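Local coordinates for D-threo-3-hydroxyaspartate dehydratase (Delftia, PDB 3WQC), which catalyses the pyridoxal phosphate-dependent deamination of D-threo-3-hydroxyaspartate to oxaloacetate and ammonium, and also acts on D-serine and other 3-hydroxyaspartate isomers, at residues B[251-256]-B[356-361]; B[52-57]-B[245-250]; B[107-112]-B[135-140]; B[88-93]-B[114-119]. One frame throughout, in Å; residues are numbered along the deposited sequence.

Overall arrangement
Interactions 1 and 2 are buried and lie beside the active site. They touch through D252 and V247, and their centres are about 13 Å apart. Interaction 2 holds the cofactor lysine and the loop that binds phosphate. Interaction 1 joins the barrel to the C-terminal beta domain beside the magnesium ion. Interactions 3 and 4 touch in neighbouring parts of the barrel: helix 102-110 of interaction 3 connects the two strands of interaction 4, and R109 reaches strand 114-119. Interaction 4 is mostly buried strand pairing with a charged cluster at one end. Interaction 3 is a surface contact made by arginines. Its centre is about 39 Å from that of interaction 1. Apolar packing and backbone bonds dominate inside; salt bridges appear towards the surface.

Interaction 1: residues B[251-256]-B[356-361]. With MG (magnesium ion), chain K.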
# COMPACT_ATOMS: atom_id res chain seq x y z
N PHE B 251 5.68 13.87 -9.37
CA PHE B 251 4.34 14.06 -9.86
C PHE B 251 3.58 12.74 -10.05
O PHE B 251 4.16 11.66 -9.77
CB PHE B 251 4.26 14.97 -11.15
CG PHE B 251 4.63 16.41 -10.88
CD1 PHE B 251 3.81 17.17 -10.02
CD2 PHE B 251 5.72 17.00 -11.51
CE1 PHE B 251 4.06 18.56 -9.84
CE2 PHE B 251 6.00 18.38 -11.31
CZ PHE B 251 5.15 19.13 -10.48
N ASP B 252 2.33 12.84 -10.45
CA ASP B 252 1.44 11.70 -10.60
C ASP B 252 0.19 12.14 -11.29
O ASP B 252 0.09 13.34 -11.71
CB ASP B 252 1.20 10.99 -9.25
CG ASP B 252 0.54 11.90 -8.21
OD1 ASP B 252 -0.21 12.82 -8.65
OD2 ASP B 252 0.75 11.72 -6.99
N LEU B 253 -0.76 11.22 -11.52
CA LEU B 253 -1.94 11.59 -12.29
C LEU B 253 -2.94 12.45 -11.51
O LEU B 253 -3.65 13.27 -12.10
CB LEU B 253 -2.68 10.34 -12.78
CG LEU B 253 -1.79 9.52 -13.79
CD1 LEU B 253 -2.47 8.15 -13.96
CD2 LEU B 253 -1.70 10.28 -15.11
N VAL B 254 -2.96 12.31 -10.18
CA VAL B 254 -3.78 13.25 -9.36
C VAL B 254 -3.24 14.69 -9.58
O VAL B 254 -4.05 15.60 -9.80
CB VAL B 254 -3.72 12.85 -7.87
CG1 VAL B 254 -4.12 14.00 -6.96
CG2 VAL B 254 -4.66 11.66 -7.70
N MET B 255 -1.93 14.90 -9.60
CA MET B 255 -1.35 16.24 -9.86
C MET B 255 -1.65 16.70 -11.27
O MET B 255 -1.93 17.90 -11.49
CB MET B 255 0.17 16.30 -9.63
CG MET B 255 0.57 16.16 -8.15
SD MET B 255 0.14 17.58 -7.13
CE MET B 255 -0.94 16.96 -5.84
N ARG B 256 -1.57 15.80 -12.23
CA ARG B 256 -1.91 16.12 -13.64
C ARG B 256 -3.37 16.63 -13.68
O ARG B 256 -3.67 17.69 -14.32
CB ARG B 256 -1.77 14.86 -14.51
CG ARG B 256 -2.08 15.14 -15.97
CD ARG B 256 -3.57 14.88 -16.25
NE ARG B 256 -3.87 14.84 -17.68
CZ ARG B 256 -5.10 14.67 -18.19
NH1 ARG B 256 -6.18 14.51 -17.39
NH2 ARG B 256 -5.25 14.64 -19.52
N ARG B 356 4.62 0.42 -18.98
CA ARG B 356 4.90 1.21 -17.79
C ARG B 356 3.57 1.86 -17.38
O ARG B 356 2.87 2.40 -18.21
CB ARG B 356 6.01 2.26 -18.11
CG ARG B 356 7.34 1.50 -18.20
CD ARG B 356 8.40 2.35 -18.86
NE ARG B 356 8.87 3.48 -18.05
CZ ARG B 356 9.83 4.30 -18.48
NH1 ARG B 356 10.22 5.30 -17.68
NH2 ARG B 356 10.37 4.17 -19.71
N ILE B 357 3.28 1.86 -16.10
CA ILE B 357 1.97 2.38 -15.67
C ILE B 357 2.18 3.63 -14.82
O ILE B 357 2.99 3.62 -13.85
CB ILE B 357 1.19 1.35 -14.81
CG1 ILE B 357 1.21 -0.11 -15.40
CG2 ILE B 357 -0.16 1.85 -14.38
CD1 ILE B 357 0.54 -0.13 -16.77
N LEU B 358 1.58 4.75 -15.22
CA LEU B 358 1.70 5.95 -14.38
C LEU B 358 0.72 5.84 -13.22
O LEU B 358 -0.45 5.50 -13.42
CB LEU B 358 1.36 7.26 -15.17
CG LEU B 358 2.23 7.49 -16.44
CD1 LEU B 358 1.71 8.77 -17.16
CD2 LEU B 358 3.70 7.54 -16.02
N PRO B 359 1.17 6.22 -12.00
CA PRO B 359 0.36 6.01 -10.81
C PRO B 359 -0.68 7.13 -10.55
O PRO B 359 -0.43 8.31 -10.94
CB PRO B 359 1.39 6.10 -9.68
CG PRO B 359 2.44 7.05 -10.23
CD PRO B 359 2.53 6.70 -11.71
N ASN B 360 -1.77 6.80 -9.85
CA ASN B 360 -2.65 7.84 -9.30
C ASN B 360 -1.85 8.73 -8.31
O ASN B 360 -1.96 9.98 -8.46
CB ASN B 360 -3.81 7.24 -8.48
CG ASN B 360 -4.93 6.66 -9.39
OD1 ASN B 360 -6.03 7.22 -9.38
ND2 ASN B 360 -4.70 5.61 -10.17
N HIS B 361 -1.10 8.16 -7.38
CA HIS B 361 -0.58 8.89 -6.27
C HIS B 361 0.82 8.42 -6.04
O HIS B 361 1.03 7.25 -5.61
CB HIS B 361 -1.48 8.65 -5.06
CG HIS B 361 -1.11 9.42 -3.84
ND1 HIS B 361 -1.82 9.27 -2.66
CD2 HIS B 361 -0.18 10.41 -3.64
CE1 HIS B 361 -1.33 10.14 -1.70
NE2 HIS B 361 -0.33 10.86 -2.27
MG MG K . 0.80 12.45 -1.37
O HOH W 1 1.56 14.17 -0.43
O HOH W 2 -1.18 13.28 -0.81
O HOH W 3 0.61 11.53 0.53
O HOH W 4 0.61 13.60 -3.06
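H361 binds the magnesium ion, with 2.1 Å between its NE2 and MG. Four waters are also bound to the ion, and C363 is the other protein residue of the site. The H361 side chain extends towards the metal with CG anti to the backbone N (chi1 -176°). D252 approaches this ring at its edge, near the ring plane, with OD2 3.7 Å from H361 CD2. It is not a metal ligand, but its charge may polarise the imidazole. The next shell fixes both groups. H361 ND1 is hydrogen-bonded to D296, which sets the rotation of the ring. W290 of the second subunit meets the ring with planes inclined by about 65°.

D252 has CG in the crowded position between its backbone N and carbonyl carbon (chi1 61°). The carboxylate thereby serves two helix starts. OD1 accepts from M255 N at 2.9 Å as the N-cap of helix 253-258, while OD2 accepts from A362 N. Two more amides at the start of helix 253-258 bind the 356-361 backbone. L253 N gives a nearly axial bond to P359 O at 3.0 Å, and V254 N bonds N360 O at 3.1 Å. Beyond them, L253 crosses L358 at about a right angle, with L253 CG 4.1 Å from L358 CB. The N360 amide is hydrogen-bonded to T299 and G307. The arrangement is a domain junction of a fold-type III PLP enzyme, with a metal site consistent with those of D-serine dehydratase relatives.

Interaction 2: residues B[52-57]-B[245-250]; sequences VKTSKS and AGVYVF. With PLP (pyridoxal-5'-phosphate), chain J.
K53 leaves the backbone with CG in the crowded position (chi1 73°), runs extended through chi2 and chi3, and bends at chi4 (-130°). This delivers NZ to the cofactor, where NZ and PLP C4A are covalently joined at 1.4 Å. T54, the next residue, faces the 245-250 loop. Its OG1 is anti to the carbonyl carbon and its CG2 is anti to the backbone N, so the two branches do different work. OG1 rests on the G246-V247 peptide, 3.3 Å from V247 N, but the angle is too poor for a hydrogen bond. G246 has no side chain, and a CB there would crowd this hydroxyl.

CG2 of T54 packs 4.0 Å from V249 CG1 and 3.9 Å from F250 CD2. S55 adds CB, 4.0 Å from F250 CZ, and its OG accepts from S57 N in an ST turn. V249 CG1 covers the centre of one face of the F250 ring, and Y372 meets that ring edge-to-face.

The amides of the loop point to the phosphate instead. G246 N donates to PLP O1P at 2.6 Å in a nearly straight bond (172°), and V247 N donates to PLP O3P at 3.2 Å. Y187, T228, R244 and R151 also hydrogen-bond the cofactor. Q329 of the second subunit binds K53 O. The cofactor is thus held at two neighbouring substituents, its phosphate arm and the carbon bonded to the lysine. The lysine link is consistent with an internal aldimine, which a substrate amine would displace by transaldimination.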
# COMPACT_ATOMS: atom_id res chain seq x y z
N VAL B 52 10.11 14.50 2.31
CA VAL B 52 10.63 13.23 1.80
C VAL B 52 9.64 12.09 1.99
O VAL B 52 9.98 10.98 1.60
CB VAL B 52 12.01 12.87 2.45
CG1 VAL B 52 13.04 13.95 2.06
CG2 VAL B 52 11.93 12.65 3.96
N LYS B 53 8.42 12.35 2.47
CA LYS B 53 7.51 11.23 2.66
C LYS B 53 7.12 10.63 1.31
O LYS B 53 6.67 9.45 1.26
CB LYS B 53 6.26 11.60 3.41
CG LYS B 53 5.27 12.44 2.62
CD LYS B 53 4.12 12.76 3.59
CE LYS B 53 3.05 13.42 2.78
NZ LYS B 53 2.55 14.68 3.38
N THR B 54 7.32 11.35 0.18
CA THR B 54 6.91 10.82 -1.14
C THR B 54 7.95 9.73 -1.54
O THR B 54 7.47 8.70 -2.13
CB THR B 54 7.00 11.97 -2.17
OG1 THR B 54 5.91 12.86 -1.83
CG2 THR B 54 6.80 11.47 -3.60
N SER B 55 9.27 9.90 -1.31
CA SER B 55 10.23 8.91 -1.82
C SER B 55 10.87 8.13 -0.72
O SER B 55 11.27 6.97 -0.92
CB SER B 55 11.39 9.65 -2.60
OG SER B 55 12.29 10.31 -1.69
N LYS B 56 11.04 8.74 0.47
CA LYS B 56 11.82 8.15 1.58
C LYS B 56 13.13 7.47 1.05
O LYS B 56 13.58 6.44 1.60
CB LYS B 56 11.00 7.11 2.42
CG LYS B 56 9.70 7.74 2.90
CD LYS B 56 9.03 6.77 3.91
CE LYS B 56 7.67 7.31 4.26
NZ LYS B 56 7.05 6.39 5.26
N SER B 57 13.83 8.20 0.14
CA SER B 57 14.99 7.62 -0.48
C SER B 57 16.15 8.61 -0.38
O SER B 57 16.02 9.73 -0.84
CB SER B 57 14.65 7.25 -1.92
OG SER B 57 15.80 6.57 -2.52
N ALA B 245 7.13 21.02 0.08
CA ALA B 245 6.40 20.31 -1.02
C ALA B 245 7.15 19.00 -1.20
O ALA B 245 8.37 18.92 -0.94
CB ALA B 245 6.51 21.10 -2.34
N GLY B 246 6.39 17.97 -1.53
CA GLY B 246 7.03 16.62 -1.64
C GLY B 246 6.68 15.91 -2.94
O GLY B 246 7.59 15.36 -3.58
N VAL B 247 5.39 15.80 -3.30
CA VAL B 247 5.02 14.87 -4.40
C VAL B 247 5.59 15.41 -5.70
O VAL B 247 5.79 14.60 -6.63
CB VAL B 247 3.50 14.64 -4.50
CG1 VAL B 247 2.73 15.90 -4.97
CG2 VAL B 247 3.22 13.39 -5.35
N TYR B 248 5.84 16.71 -5.81
CA TYR B 248 6.37 17.30 -7.06
C TYR B 248 7.62 16.58 -7.57
O TYR B 248 7.94 16.71 -8.76
CB TYR B 248 6.70 18.81 -6.82
CG TYR B 248 8.04 18.95 -6.13
CD1 TYR B 248 8.19 18.84 -4.73
CD2 TYR B 248 9.23 19.19 -6.88
CE1 TYR B 248 9.43 18.90 -4.11
CE2 TYR B 248 10.46 19.21 -6.27
CZ TYR B 248 10.58 19.14 -4.90
OH TYR B 248 11.81 19.20 -4.29
N VAL B 249 8.42 15.96 -6.72
CA VAL B 249 9.65 15.37 -7.15
C VAL B 249 9.38 14.37 -8.29
O VAL B 249 10.20 14.28 -9.27
CB VAL B 249 10.48 14.78 -5.96
CG1 VAL B 249 9.82 13.53 -5.32
CG2 VAL B 249 11.93 14.43 -6.37
N PHE B 250 8.25 13.65 -8.16
CA PHE B 250 7.83 12.73 -9.23
C PHE B 250 6.62 13.15 -10.00
O PHE B 250 6.45 12.76 -11.19
CB PHE B 250 7.55 11.30 -8.65
CG PHE B 250 8.74 10.71 -7.90
CD1 PHE B 250 10.11 10.90 -8.33
CD2 PHE B 250 8.50 9.89 -6.79
CE1 PHE B 250 11.19 10.30 -7.64
CE2 PHE B 250 9.58 9.27 -6.13
CZ PHE B 250 10.90 9.50 -6.52
N1 PLP J . 3.48 19.44 4.56
C2 PLP J . 2.88 18.47 5.28
C2A PLP J . 2.57 18.68 6.74
C3 PLP J . 2.55 17.23 4.62
O3 PLP J . 1.98 16.27 5.34
C4 PLP J . 2.85 17.09 3.22
C4A PLP J . 2.57 15.85 2.58
C5 PLP J . 3.49 18.17 2.55
C6 PLP J . 3.72 19.37 3.24
C5A PLP J . 3.83 18.09 1.08
O4P PLP J . 2.55 18.06 0.29
P PLP J . 2.65 17.58 -1.23
O1P PLP J . 3.80 18.35 -1.77
O2P PLP J . 1.35 18.00 -1.80
O3P PLP J . 2.93 16.13 -1.27

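Interaction 3: residues B[107-112]-B[135-140]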
# COMPACT_ATOMS: atom_id res chain seq x y z
N GLN B 107 16.56 11.44 21.89
CA GLN B 107 17.81 10.76 21.51
C GLN B 107 18.36 11.30 20.20
O GLN B 107 19.59 11.47 20.07
CB GLN B 107 17.50 9.27 21.37
CG GLN B 107 17.13 8.65 22.72
CD GLN B 107 16.19 7.43 22.61
OE1 GLN B 107 15.95 6.90 21.51
NE2 GLN B 107 15.66 6.97 23.77
N LEU B 108 17.49 11.54 19.19
CA LEU B 108 17.93 12.09 17.91
C LEU B 108 18.63 13.46 18.17
O LEU B 108 19.68 13.74 17.59
CB LEU B 108 16.76 12.25 16.96
CG LEU B 108 16.49 10.97 16.19
CD1 LEU B 108 15.06 11.06 15.67
CD2 LEU B 108 17.45 10.81 14.98
N ARG B 109 17.96 14.33 18.97
CA ARG B 109 18.61 15.65 19.21
C ARG B 109 19.99 15.51 19.94
O ARG B 109 20.94 16.25 19.58
CB ARG B 109 17.64 16.56 20.04
CG ARG B 109 16.50 17.05 19.14
CD ARG B 109 15.47 17.89 19.92
NE ARG B 109 16.13 19.11 20.44
CZ ARG B 109 16.39 20.21 19.72
NH1 ARG B 109 15.95 20.35 18.42
NH2 ARG B 109 17.08 21.24 20.28
N ARG B 110 20.06 14.59 20.90
CA ARG B 110 21.28 14.39 21.66
C ARG B 110 22.38 13.86 20.77
O ARG B 110 23.55 14.19 21.05
CB ARG B 110 21.06 13.48 22.85
CG ARG B 110 20.21 14.10 23.95
CD ARG B 110 19.98 13.07 25.12
NE ARG B 110 19.46 13.67 26.37
CZ ARG B 110 19.05 13.01 27.45
NH1 ARG B 110 19.12 11.69 27.49
NH2 ARG B 110 18.50 13.73 28.52
N ARG B 111 22.06 13.13 19.70
CA ARG B 111 23.08 12.69 18.70
C ARG B 111 23.47 13.72 17.68
O ARG B 111 24.36 13.49 16.87
CB ARG B 111 22.51 11.48 17.80
CG ARG B 111 22.26 10.27 18.50
CD ARG B 111 22.32 9.13 17.44
NE ARG B 111 21.26 8.87 16.52
CZ ARG B 111 20.03 8.40 16.89
NH1 ARG B 111 19.64 8.30 18.21
NH2 ARG B 111 19.18 8.09 15.98
N GLY B 112 22.81 14.91 17.70
CA GLY B 112 23.16 15.98 16.85
C GLY B 112 22.17 16.31 15.77
O GLY B 112 22.46 17.18 14.91
N GLN B 135 14.47 16.33 31.34
CA GLN B 135 15.67 15.81 30.63
C GLN B 135 16.72 16.85 30.29
O GLN B 135 17.73 16.53 29.69
CB GLN B 135 15.22 15.14 29.31
CG GLN B 135 14.26 13.97 29.62
CD GLN B 135 14.91 12.85 30.37
OE1 GLN B 135 16.12 12.60 30.19
NE2 GLN B 135 14.16 12.20 31.28
N GLY B 136 16.47 18.12 30.63
CA GLY B 136 17.41 19.22 30.31
C GLY B 136 17.51 19.50 28.81
O GLY B 136 18.61 19.76 28.28
N GLU B 137 16.37 19.43 28.12
CA GLU B 137 16.36 19.61 26.67
C GLU B 137 15.37 20.72 26.29
O GLU B 137 14.18 20.61 26.62
CB GLU B 137 15.94 18.32 25.89
CG GLU B 137 16.04 18.43 24.37
CD GLU B 137 17.47 18.56 23.86
OE1 GLU B 137 17.65 18.96 22.69
OE2 GLU B 137 18.41 18.22 24.62
N ALA B 138 15.87 21.76 25.61
CA ALA B 138 15.02 22.83 25.10
C ALA B 138 14.60 22.38 23.68
O ALA B 138 15.20 22.76 22.66
CB ALA B 138 15.72 24.16 25.08
N PHE B 139 13.58 21.55 23.62
CA PHE B 139 13.07 21.15 22.29
C PHE B 139 12.66 22.33 21.46
O PHE B 139 12.07 23.31 22.05
CB PHE B 139 11.80 20.27 22.45
CG PHE B 139 12.11 18.88 23.00
CD1 PHE B 139 12.56 17.88 22.09
CD2 PHE B 139 11.94 18.54 24.37
CE1 PHE B 139 12.80 16.55 22.57
CE2 PHE B 139 12.22 17.28 24.83
CZ PHE B 139 12.64 16.27 23.95
N GLU B 140 12.83 22.25 20.12
CA GLU B 140 12.28 23.28 19.25
C GLU B 140 10.92 22.78 18.78
O GLU B 140 10.82 21.63 18.23
CB GLU B 140 13.20 23.52 18.05
CG GLU B 140 12.59 24.62 17.17
CD GLU B 140 13.53 25.11 16.09
OE1 GLU B 140 12.99 25.81 15.16
OE2 GLU B 140 14.79 24.91 16.16
O HOH W 5 19.14 16.68 26.92
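Both helices end in Schellman motifs, at G112 and G136, and the nearest CA atoms across the contact, those of R109 and F139, are 8.4 Å apart. The contact sets the end of helix 102-110 on the loop leading into strand 140-146, on the outside of the TIM barrel.

R109 carries most of it. Its chain bends at chi3 (63°), which turns NE to the carboxylate of E137. R109 NE donates to E137 OE1 at 2.7 Å in a salt bridge, near the guanidinium plane and on the anti lone pair of OE1. NH2 adds a weak second bond to the same oxygen. The two planar groups are 63° apart, so this is not a flat two-pronged pair. R109 CD lies 3.6 Å from F139 CD1. One guanidinium face is covered near its rim by F139 CA and E140 N. R109 NH1 also bonds L115 O in strand 114-119. An alanine at R109 would remove the salt bridge and the NH1 bond, and would probably loosen the hold of the helix on both the loop and the strand.

E137 CG sits over the centre of the F139 ring. R110, extended from CG to NE, reaches the end of helix 122-135. Its NH2 is 3.1 Å from Q135 O, in the guanidinium plane. The same NH2 donates to Q135 OE1, which lies 30° out of that plane. R110 NE donates to a water, and that water lies 2.9 Å from E137 OE2.

Interaction 4: residues B[88-93]-B[114-119]; sequences TTDILY and DLKLIV
Strands 90-93 and 114-119 are parallel neighbours in the barrel, inclined by 19°. Their backbones bond in register from D90 with D114 to L92 with K116. D114 N donates to T89 O. K116 N donates to I91 O at 2.8 Å, and Y93 N to K116 O at 2.9 Å; both bonds run nearly along the C=O axis. The bond from I91 N to D114 O is weak. Further along, the strands diverge, and a water bridges Y93 O and I118 N.

These strands and helix 102-110 form one beta-alpha-beta unit of the TIM barrel. On the face that meets helix 77-85, I91 CG2 lies 3.9 Å from L115 CD1. L117 CD2 comes to the edge of the Y93 ring, 4.0 Å from Y93 CD2. On the other face, L92 CD1 packs 3.7 Å from K116 CB and also touches I118 CG2.

K116 curls back along its own strand, bent at chi2 (68°) and chi3 (76°). Its NZ bonds D90 OD1 at 2.8 Å, arriving from above the carboxylate plane, and D114 O at 2.9 Å. It also makes a weak salt bridge to D114 OD2. A methionine at K116 would leave the two aspartates without this shared cation, and would probably make their approach less favourable. D90 OD1 has a second partner in R49, a salt bridge from the loop after strand 47-48.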
# COMPACT_ATOMS: atom_id res chain seq x y z
N THR B 88 21.68 14.31 7.00
CA THR B 88 20.77 15.45 7.02
C THR B 88 20.49 15.88 8.49
O THR B 88 19.97 15.07 9.25
CB THR B 88 19.44 15.09 6.38
OG1 THR B 88 19.70 14.72 5.05
CG2 THR B 88 18.47 16.30 6.35
N THR B 89 20.85 17.12 8.87
CA THR B 89 20.70 17.49 10.28
C THR B 89 19.48 18.37 10.51
O THR B 89 18.98 18.41 11.62
CB THR B 89 21.95 18.24 10.77
OG1 THR B 89 22.17 19.39 9.98
CG2 THR B 89 23.19 17.35 10.66
N ASP B 90 18.98 19.06 9.48
CA ASP B 90 17.86 20.02 9.66
C ASP B 90 16.57 19.34 9.26
O ASP B 90 16.20 19.23 8.06
CB ASP B 90 18.18 21.20 8.76
CG ASP B 90 17.12 22.30 8.76
OD1 ASP B 90 16.02 22.13 9.45
OD2 ASP B 90 17.26 23.33 7.99
N ILE B 91 15.86 18.80 10.27
CA ILE B 91 14.72 17.90 9.97
C ILE B 91 13.50 18.37 10.76
O ILE B 91 13.56 18.55 12.01
CB ILE B 91 15.06 16.44 10.40
CG1 ILE B 91 16.27 15.92 9.62
CG2 ILE B 91 13.82 15.51 10.16
CD1 ILE B 91 16.62 14.45 9.89
N LEU B 92 12.40 18.54 10.06
CA LEU B 92 11.09 18.89 10.69
C LEU B 92 10.19 17.69 10.65
O LEU B 92 9.90 17.18 9.54
CB LEU B 92 10.46 20.02 9.83
CG LEU B 92 9.00 20.40 10.17
CD1 LEU B 92 8.92 21.01 11.60
CD2 LEU B 92 8.45 21.37 9.08
N TYR B 93 9.74 17.23 11.82
CA TYR B 93 8.82 16.10 11.89
C TYR B 93 7.41 16.66 11.93
O TYR B 93 6.93 17.17 12.97
CB TYR B 93 9.14 15.26 13.13
CG TYR B 93 8.10 14.19 13.38
CD1 TYR B 93 7.46 13.44 12.37
CD2 TYR B 93 7.76 13.94 14.73
CE1 TYR B 93 6.48 12.45 12.70
CE2 TYR B 93 6.83 12.93 15.06
CZ TYR B 93 6.20 12.21 14.05
OH TYR B 93 5.25 11.26 14.35
N ASP B 114 19.08 18.34 14.42
CA ASP B 114 18.34 19.57 14.76
C ASP B 114 16.91 19.30 14.39
O ASP B 114 16.35 19.81 13.39
CB ASP B 114 18.85 20.73 13.98
CG ASP B 114 18.29 22.03 14.55
OD1 ASP B 114 18.13 22.08 15.80
OD2 ASP B 114 18.18 23.05 13.84
N LEU B 115 16.31 18.44 15.18
CA LEU B 115 14.97 17.90 14.90
C LEU B 115 13.92 18.86 15.50
O LEU B 115 13.99 19.16 16.71
CB LEU B 115 14.86 16.51 15.61
CG LEU B 115 13.45 15.89 15.50
CD1 LEU B 115 13.10 15.55 14.01
CD2 LEU B 115 13.46 14.67 16.41
N LYS B 116 12.97 19.27 14.69
CA LYS B 116 11.86 20.16 15.12
C LYS B 116 10.60 19.34 15.21
O LYS B 116 10.33 18.46 14.34
CB LYS B 116 11.64 21.29 14.09
CG LYS B 116 12.65 22.41 14.16
CD LYS B 116 13.97 22.19 13.82
CE LYS B 116 14.10 22.11 12.29
NZ LYS B 116 15.63 22.40 12.24
N LEU B 117 9.79 19.59 16.23
CA LEU B 117 8.50 18.90 16.46
C LEU B 117 7.36 19.91 16.27
O LEU B 117 7.63 21.14 16.31
CB LEU B 117 8.45 18.35 17.92
CG LEU B 117 9.66 17.51 18.30
CD1 LEU B 117 9.54 17.05 19.76
CD2 LEU B 117 9.72 16.24 17.35
N ILE B 118 6.13 19.42 16.13
CA ILE B 118 4.99 20.32 15.96
C ILE B 118 3.91 19.90 16.93
O ILE B 118 3.74 18.72 17.28
CB ILE B 118 4.48 20.36 14.49
CG1 ILE B 118 3.70 19.11 14.10
CG2 ILE B 118 5.66 20.65 13.53
CD1 ILE B 118 3.04 19.26 12.71
N VAL B 119 3.11 20.89 17.36
CA VAL B 119 1.94 20.63 18.22
C VAL B 119 0.79 21.54 17.76
O VAL B 119 1.02 22.59 17.14
CB VAL B 119 2.18 20.85 19.75
CG1 VAL B 119 3.30 19.92 20.22
CG2 VAL B 119 2.50 22.30 20.08
O HOH W 6 6.15 16.62 15.65